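Local coordinates for protein cytokinin riboside 5'-monophosphate phosphoribohydrolase (Corynebacterium glutamicum, PDB 5ZBL) that is a member of the SLOG superfamily of Rossmann-like proteins, with helices packed round a parallel beta-sheet, at residues A[42-47]-A[66-71]; A[12-17]-A[108-113]; A[35-40]-A[177-182]. One frame throughout, in Å; residues are numbered along the deposited sequence.

Contact 1: residues A[42-47]-A[66-71]; sequences GIDLVY and GGEAFG
L45, V46 and Y47 pair with A69, F70 and G71 as neighbouring parallel strands, the two ends of a beta-alpha-beta unit in a Rossmann-like sheet, with helix 53-64 as the crossover. Their short axes approach to 4.6 Å and differ in direction by 14°.

Backbone hydrogen bonds set the register. L45 uses both its backbone N and O here: its N donates to E68 O, and its O accepts from F70 N at 2.7 Å. Y47 N then donates to F70 O. A CA-H...O contact adds to this, V46 CA lying 3.2 Å from F70 O.

Polar side chains meet where the strands begin. D44 CG stands beside its backbone N, anti to the carbonyl carbon (chi1 -66°). D44 OD1 accepts from E68 N at 3.0 Å; the bond is nearly straight (168° at the hydrogen), but the donor sits well above the carboxylate plane. D44 OD2 is also 3.9 Å from E68 OE2, a pairing of like charges that may be mildly unfavourable.

Apolar contact lies on the face toward helix 53-64, where L45 CD2 meets A69 CB at 4.1 Å and F62 and L63 pack against the pair. On that face the Y47 hydroxyl is bonded to G50 O, and the Y47 ring meets F70 O at its edge, CD1 3.5 Å away and near the ring plane.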
# COMPACT_ATOMS: atom_id res chain seq x y z
N GLY A 42 -24.21 15.06 -8.86
CA GLY A 42 -24.81 14.48 -7.68
C GLY A 42 -23.94 13.51 -6.86
O GLY A 42 -24.48 12.74 -6.06
N ILE A 43 -22.61 13.57 -7.01
CA ILE A 43 -21.74 12.65 -6.31
C ILE A 43 -21.08 13.31 -5.07
O ILE A 43 -20.55 14.43 -5.18
CB ILE A 43 -20.68 12.11 -7.27
CG1 ILE A 43 -21.35 11.29 -8.40
CG2 ILE A 43 -19.63 11.31 -6.49
CD1 ILE A 43 -20.41 10.96 -9.55
N ASP A 44 -21.09 12.61 -3.93
CA ASP A 44 -20.44 13.08 -2.70
C ASP A 44 -19.12 12.40 -2.33
O ASP A 44 -18.75 11.37 -2.86
CB ASP A 44 -21.44 12.98 -1.56
CG ASP A 44 -22.63 13.94 -1.73
OD1 ASP A 44 -22.41 15.14 -2.13
OD2 ASP A 44 -23.76 13.48 -1.49
N LEU A 45 -18.43 13.03 -1.38
CA LEU A 45 -17.06 12.68 -0.96
C LEU A 45 -17.01 11.80 0.29
O LEU A 45 -17.60 12.11 1.32
CB LEU A 45 -16.25 13.96 -0.69
CG LEU A 45 -14.82 13.81 -0.14
CD1 LEU A 45 -13.99 12.93 -1.06
CD2 LEU A 45 -14.12 15.14 0.02
N VAL A 46 -16.29 10.71 0.21
CA VAL A 46 -15.87 9.99 1.40
C VAL A 46 -14.37 10.07 1.36
O VAL A 46 -13.75 9.74 0.32
CB VAL A 46 -16.28 8.54 1.37
CG1 VAL A 46 -15.84 7.87 2.66
CG2 VAL A 46 -17.80 8.41 1.18
N TYR A 47 -13.77 10.48 2.47
CA TYR A 47 -12.29 10.59 2.54
C TYR A 47 -11.83 10.44 3.99
O TYR A 47 -12.64 10.22 4.89
CB TYR A 47 -11.80 11.89 1.89
CG TYR A 47 -11.78 13.09 2.82
CD1 TYR A 47 -12.90 13.43 3.57
CD2 TYR A 47 -10.67 13.90 2.92
CE1 TYR A 47 -12.88 14.50 4.43
CE2 TYR A 47 -10.65 14.98 3.78
CZ TYR A 47 -11.74 15.26 4.55
OH TYR A 47 -11.74 16.35 5.39
N GLY A 66 -21.53 22.95 -2.88
CA GLY A 66 -22.88 22.50 -2.52
C GLY A 66 -23.04 21.01 -2.23
O GLY A 66 -24.16 20.54 -2.08
N GLY A 67 -21.93 20.29 -2.14
CA GLY A 67 -21.96 18.85 -1.82
C GLY A 67 -21.72 18.52 -0.37
O GLY A 67 -21.43 19.39 0.43
N GLU A 68 -21.86 17.25 -0.04
CA GLU A 68 -21.57 16.75 1.30
C GLU A 68 -20.19 16.03 1.28
O GLU A 68 -19.82 15.40 0.30
CB GLU A 68 -22.69 15.79 1.76
CG GLU A 68 -24.11 16.38 1.73
CD GLU A 68 -25.21 15.32 1.79
OE1 GLU A 68 -25.15 14.43 2.66
OE2 GLU A 68 -26.17 15.37 0.98
N ALA A 69 -19.45 16.15 2.37
CA ALA A 69 -18.18 15.49 2.51
C ALA A 69 -18.19 14.67 3.80
O ALA A 69 -18.39 15.22 4.89
CB ALA A 69 -17.05 16.52 2.52
N PHE A 70 -18.00 13.35 3.67
CA PHE A 70 -17.88 12.46 4.84
C PHE A 70 -16.45 12.04 5.12
O PHE A 70 -15.76 11.48 4.27
CB PHE A 70 -18.76 11.24 4.64
CG PHE A 70 -20.19 11.60 4.43
CD1 PHE A 70 -21.03 11.81 5.53
CD2 PHE A 70 -20.70 11.79 3.16
CE1 PHE A 70 -22.36 12.17 5.36
CE2 PHE A 70 -22.04 12.14 2.98
CZ PHE A 70 -22.86 12.33 4.09
N GLY A 71 -16.02 12.29 6.34
CA GLY A 71 -14.67 11.93 6.79
C GLY A 71 -14.72 10.73 7.73
O GLY A 71 -15.68 10.57 8.47

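Contact 2: residues A[12-17]-A[108-113]; sequences RVTVFT and DGFIAM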
# COMPACT_ATOMS: atom_id res chain seq x y z
N ARG A 12 -21.37 7.92 -4.06
CA ARG A 12 -20.23 8.42 -3.33
C ARG A 12 -18.97 7.91 -3.92
O ARG A 12 -18.89 6.76 -4.37
CB ARG A 12 -20.32 8.00 -1.88
CG ARG A 12 -21.31 8.83 -1.07
CD ARG A 12 -22.05 7.97 -0.08
NE ARG A 12 -22.84 6.97 -0.81
CZ ARG A 12 -23.19 5.76 -0.36
NH1 ARG A 12 -22.84 5.35 0.86
NH2 ARG A 12 -23.91 4.96 -1.15
N VAL A 13 -17.95 8.76 -3.91
CA VAL A 13 -16.60 8.31 -4.18
C VAL A 13 -15.70 8.50 -2.99
O VAL A 13 -15.68 9.59 -2.35
CB VAL A 13 -15.93 9.00 -5.39
CG1 VAL A 13 -16.63 8.58 -6.68
CG2 VAL A 13 -15.83 10.52 -5.18
N THR A 14 -14.91 7.45 -2.73
CA THR A 14 -13.93 7.47 -1.66
C THR A 14 -12.67 7.97 -2.29
O THR A 14 -12.23 7.42 -3.29
CB THR A 14 -13.74 6.08 -1.04
OG1 THR A 14 -14.95 5.71 -0.40
CG2 THR A 14 -12.65 6.06 0.01
N VAL A 15 -12.10 9.02 -1.74
CA VAL A 15 -10.94 9.63 -2.35
C VAL A 15 -9.68 9.48 -1.51
O VAL A 15 -9.69 9.80 -0.33
CB VAL A 15 -11.18 11.09 -2.70
CG1 VAL A 15 -9.93 11.70 -3.33
CG2 VAL A 15 -12.32 11.17 -3.71
N PHE A 16 -8.61 8.97 -2.11
CA PHE A 16 -7.32 8.88 -1.41
C PHE A 16 -6.44 9.99 -1.96
O PHE A 16 -6.28 10.08 -3.21
CB PHE A 16 -6.63 7.54 -1.69
CG PHE A 16 -7.48 6.32 -1.43
CD1 PHE A 16 -8.26 6.21 -0.29
CD2 PHE A 16 -7.41 5.23 -2.28
CE1 PHE A 16 -9.02 5.07 -0.05
CE2 PHE A 16 -8.14 4.06 -2.02
CZ PHE A 16 -8.96 3.99 -0.91
N THR A 17 -5.84 10.79 -1.09
CA THR A 17 -4.94 11.83 -1.55
C THR A 17 -3.99 12.35 -0.48
O THR A 17 -4.14 12.10 0.69
CB THR A 17 -5.76 12.98 -2.15
OG1 THR A 17 -4.91 13.90 -2.84
CG2 THR A 17 -6.58 13.69 -1.07
N ASP A 108 -18.88 4.13 -3.29
CA ASP A 108 -19.35 3.27 -4.37
C ASP A 108 -18.24 3.05 -5.35
O ASP A 108 -18.38 2.26 -6.27
CB ASP A 108 -20.58 3.87 -5.04
CG ASP A 108 -21.81 3.91 -4.07
OD1 ASP A 108 -22.29 2.81 -3.64
OD2 ASP A 108 -22.24 5.04 -3.72
N GLY A 109 -17.12 3.74 -5.12
CA GLY A 109 -15.96 3.71 -6.01
C GLY A 109 -14.81 4.47 -5.35
O GLY A 109 -15.03 5.17 -4.35
N PHE A 110 -13.62 4.33 -5.93
CA PHE A 110 -12.36 4.80 -5.37
C PHE A 110 -11.62 5.65 -6.40
O PHE A 110 -11.54 5.26 -7.57
CB PHE A 110 -11.50 3.62 -4.99
CG PHE A 110 -12.10 2.74 -3.93
CD1 PHE A 110 -12.12 3.14 -2.60
CD2 PHE A 110 -12.63 1.51 -4.26
CE1 PHE A 110 -12.69 2.34 -1.63
CE2 PHE A 110 -13.20 0.68 -3.28
CZ PHE A 110 -13.25 1.11 -1.98
N ILE A 111 -11.10 6.80 -5.96
CA ILE A 111 -10.22 7.63 -6.75
C ILE A 111 -8.94 7.86 -5.93
O ILE A 111 -8.97 8.21 -4.75
CB ILE A 111 -10.85 8.98 -7.04
CG1 ILE A 111 -12.14 8.80 -7.86
CG2 ILE A 111 -9.93 9.88 -7.88
CD1 ILE A 111 -12.92 10.11 -7.97
N ALA A 112 -7.79 7.67 -6.58
CA ALA A 112 -6.53 7.98 -5.98
C ALA A 112 -5.98 9.18 -6.76
O ALA A 112 -5.81 9.12 -8.00
CB ALA A 112 -5.59 6.78 -6.01
N MET A 113 -5.80 10.28 -6.02
CA MET A 113 -5.22 11.49 -6.53
C MET A 113 -3.75 11.48 -6.10
O MET A 113 -3.34 10.66 -5.29
CB MET A 113 -5.92 12.70 -5.92
CG MET A 113 -7.44 12.74 -6.09
SD MET A 113 -8.15 14.42 -5.99
CE MET A 113 -7.36 15.08 -4.53
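F16 and F110 project from adjacent parallel strands on the same face of the sheet, and the F16 side chain traces their contact. Its CB lies 3.9 Å from I111 O. CG stands beside the backbone N, anti to the carbonyl carbon (chi1 -53°), and lies near the same oxygen. Farther out, CD2 comes within 4.4 Å of A112 CB, which sits at the ring edge. CE2 and then CZ approach the other ring, CZ ending 3.7 Å from F110 CD1. The two planes are 22° from parallel but slid apart, with centroids separated by 5.8 Å, so the rings barely overlap. T14 lies side by side with F110, its CB and CG2 against CD1.

Beneath these side chains the backbone bonds are regular: T14 and F16 each give N and O to the partner strand, reaching G109 O, I111 N, I111 O and M113 N.

At the start of the strands D108 OD2 gathers several donors. R12 N binds its anti lone pair at 3.0 Å, R12 NH2 forms a salt bridge at 3.1 Å, and Q11 N is a further donor. Because the guanidinium and carboxylate planes stand 77° apart, the salt bridge is not a flat, two-pronged pair. On the other face V15 CG1 meets M113 CG at 3.9 Å.

The pair lies close to the centre of the chain, between strands 44-47 and 139-142. F16 and F110 lean on helix 117-130, which carries part of the PGGxGTxxE signature of this family, while V13 and I111 face helix 178-186.

Contact 3: residues A[35-40]-A[177-182]; sequences AKTAVD and DPHALL
T37 and L182 bury the most surface where helices 35-40 and 178-182 meet, their short axes 9.6 Å apart at closest and 47° apart in direction. T37 points at the other helix and splits its two branches. OG1 stands beside the backbone N, anti to the carbonyl carbon (chi1 -50°), and bonds to T33 O within its own helix; its approach to P178 CB, 3.9 Å, is simple packing. CG2, anti to the backbone N, is the branch that does most of the touching.

That methyl lies over one face of the H179 imidazole in a CH-pi contact, 4.0 Å from the centroid and displaced toward the rim. The line from the centroid to the methyl is only 15° off the ring normal, which supports a facial approach.

L182 brings CD1 to the same place. It lies 3.3 Å from T37 CG2, tighter than usual carbon-carbon contact, so the exact placing of these methyls is doubtful. The same CD1 reaches the A38 backbone and packs on A38 CB at 3.9 Å.

Just before P178, D177 caps the helix: its OD2 accepts from A180 N at 3.1 Å.

The contact is carried by van der Waals and CH-pi packing. It joins the first helix to the last on one side of the parallel sheet, as helices pack in an outer layer of a three-layer alpha/beta/alpha Rossmann-like fold.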
# COMPACT_ATOMS: atom_id res chain seq x y z
N ALA A 35 -13.68 17.83 -7.67
CA ALA A 35 -14.78 18.06 -6.73
C ALA A 35 -16.05 18.67 -7.35
O ALA A 35 -17.17 18.23 -7.07
CB ALA A 35 -14.28 18.96 -5.61
N LYS A 36 -15.87 19.71 -8.17
CA LYS A 36 -16.99 20.41 -8.84
C LYS A 36 -17.77 19.51 -9.82
O LYS A 36 -19.01 19.52 -9.84
CB LYS A 36 -16.46 21.69 -9.55
CG LYS A 36 -17.47 22.53 -10.34
CD LYS A 36 -18.71 22.94 -9.54
CE LYS A 36 -19.37 24.23 -10.05
NZ LYS A 36 -19.92 24.99 -8.89
N THR A 37 -17.02 18.79 -10.66
CA THR A 37 -17.57 17.82 -11.59
C THR A 37 -18.37 16.79 -10.84
O THR A 37 -19.50 16.45 -11.24
CB THR A 37 -16.44 17.11 -12.34
OG1 THR A 37 -15.56 18.10 -12.86
CG2 THR A 37 -16.95 16.25 -13.49
N ALA A 38 -17.80 16.27 -9.76
CA ALA A 38 -18.50 15.22 -9.01
C ALA A 38 -19.80 15.74 -8.42
O ALA A 38 -20.83 15.08 -8.54
CB ALA A 38 -17.60 14.61 -7.93
N VAL A 39 -19.76 16.92 -7.78
CA VAL A 39 -20.95 17.51 -7.16
C VAL A 39 -21.99 17.83 -8.24
O VAL A 39 -23.16 17.50 -8.09
CB VAL A 39 -20.65 18.76 -6.27
CG1 VAL A 39 -21.94 19.36 -5.72
CG2 VAL A 39 -19.78 18.39 -5.08
N ASP A 40 -21.55 18.38 -9.37
CA ASP A 40 -22.49 18.64 -10.47
C ASP A 40 -23.21 17.40 -10.95
O ASP A 40 -24.29 17.52 -11.52
CB ASP A 40 -21.78 19.26 -11.68
CG ASP A 40 -21.54 20.73 -11.53
OD1 ASP A 40 -21.89 21.33 -10.47
OD2 ASP A 40 -20.97 21.31 -12.50
N ASP A 177 -8.33 13.86 -17.09
CA ASP A 177 -9.49 14.76 -17.19
C ASP A 177 -10.57 14.28 -16.24
O ASP A 177 -10.94 13.08 -16.26
CB ASP A 177 -10.04 14.78 -18.62
CG ASP A 177 -11.18 15.76 -18.80
OD1 ASP A 177 -10.93 16.98 -18.89
OD2 ASP A 177 -12.32 15.31 -18.88
N PRO A 178 -11.09 15.21 -15.40
CA PRO A 178 -12.08 14.81 -14.38
C PRO A 178 -13.39 14.34 -14.93
O PRO A 178 -14.02 13.44 -14.35
CB PRO A 178 -12.26 16.08 -13.54
CG PRO A 178 -11.81 17.17 -14.43
CD PRO A 178 -10.67 16.60 -15.23
N HIS A 179 -13.81 14.95 -16.03
CA HIS A 179 -15.02 14.53 -16.75
C HIS A 179 -14.89 13.11 -17.20
O HIS A 179 -15.78 12.29 -16.92
CB HIS A 179 -15.35 15.47 -17.92
CG HIS A 179 -15.96 16.77 -17.48
ND1 HIS A 179 -15.21 17.89 -17.17
CD2 HIS A 179 -17.25 17.11 -17.24
CE1 HIS A 179 -16.01 18.86 -16.78
NE2 HIS A 179 -17.25 18.41 -16.79
N ALA A 180 -13.77 12.82 -17.88
CA ALA A 180 -13.50 11.49 -18.39
C ALA A 180 -13.36 10.43 -17.27
O ALA A 180 -13.83 9.30 -17.44
CB ALA A 180 -12.26 11.52 -19.26
N LEU A 181 -12.77 10.84 -16.14
CA LEU A 181 -12.60 10.01 -14.97
C LEU A 181 -13.91 9.60 -14.29
O LEU A 181 -14.10 8.41 -13.97
CB LEU A 181 -11.74 10.73 -13.93
CG LEU A 181 -11.33 9.83 -12.72
CD1 LEU A 181 -9.92 10.13 -12.24
CD2 LEU A 181 -12.28 9.98 -11.56
N LEU A 182 -14.79 10.57 -14.03
CA LEU A 182 -16.09 10.29 -13.41
C LEU A 182 -17.00 9.57 -14.36
O LEU A 182 -17.71 8.63 -13.95
CB LEU A 182 -16.76 11.56 -12.91
CG LEU A 182 -16.05 12.16 -11.69
CD1 LEU A 182 -16.41 13.62 -11.49
CD2 LEU A 182 -16.35 11.35 -10.43

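How the contacts relate
Contacts 1 and 2, centred about 10 Å apart, are two joints of one sheet, in the strand order 69-74, 44-47, 12-16, 110-112. The middle pair is stitched by probable hydrogen bonds from V46 N to V13 O (2.9 Å) and from V15 N to V46 O (2.7 Å). Contact 3 belongs to a helical layer over this sheet, its centre about 12 Å from contact 2 and 13 Å from contact 1. It touches contact 2 where L181 CD2 packs on I111 CD1 at 3.6 Å. Toward contact 1, I43 N probably bonds to A38 O (2.8 Å), part of the Schellman motif that ends helix 25-40 ahead of strand 44-47.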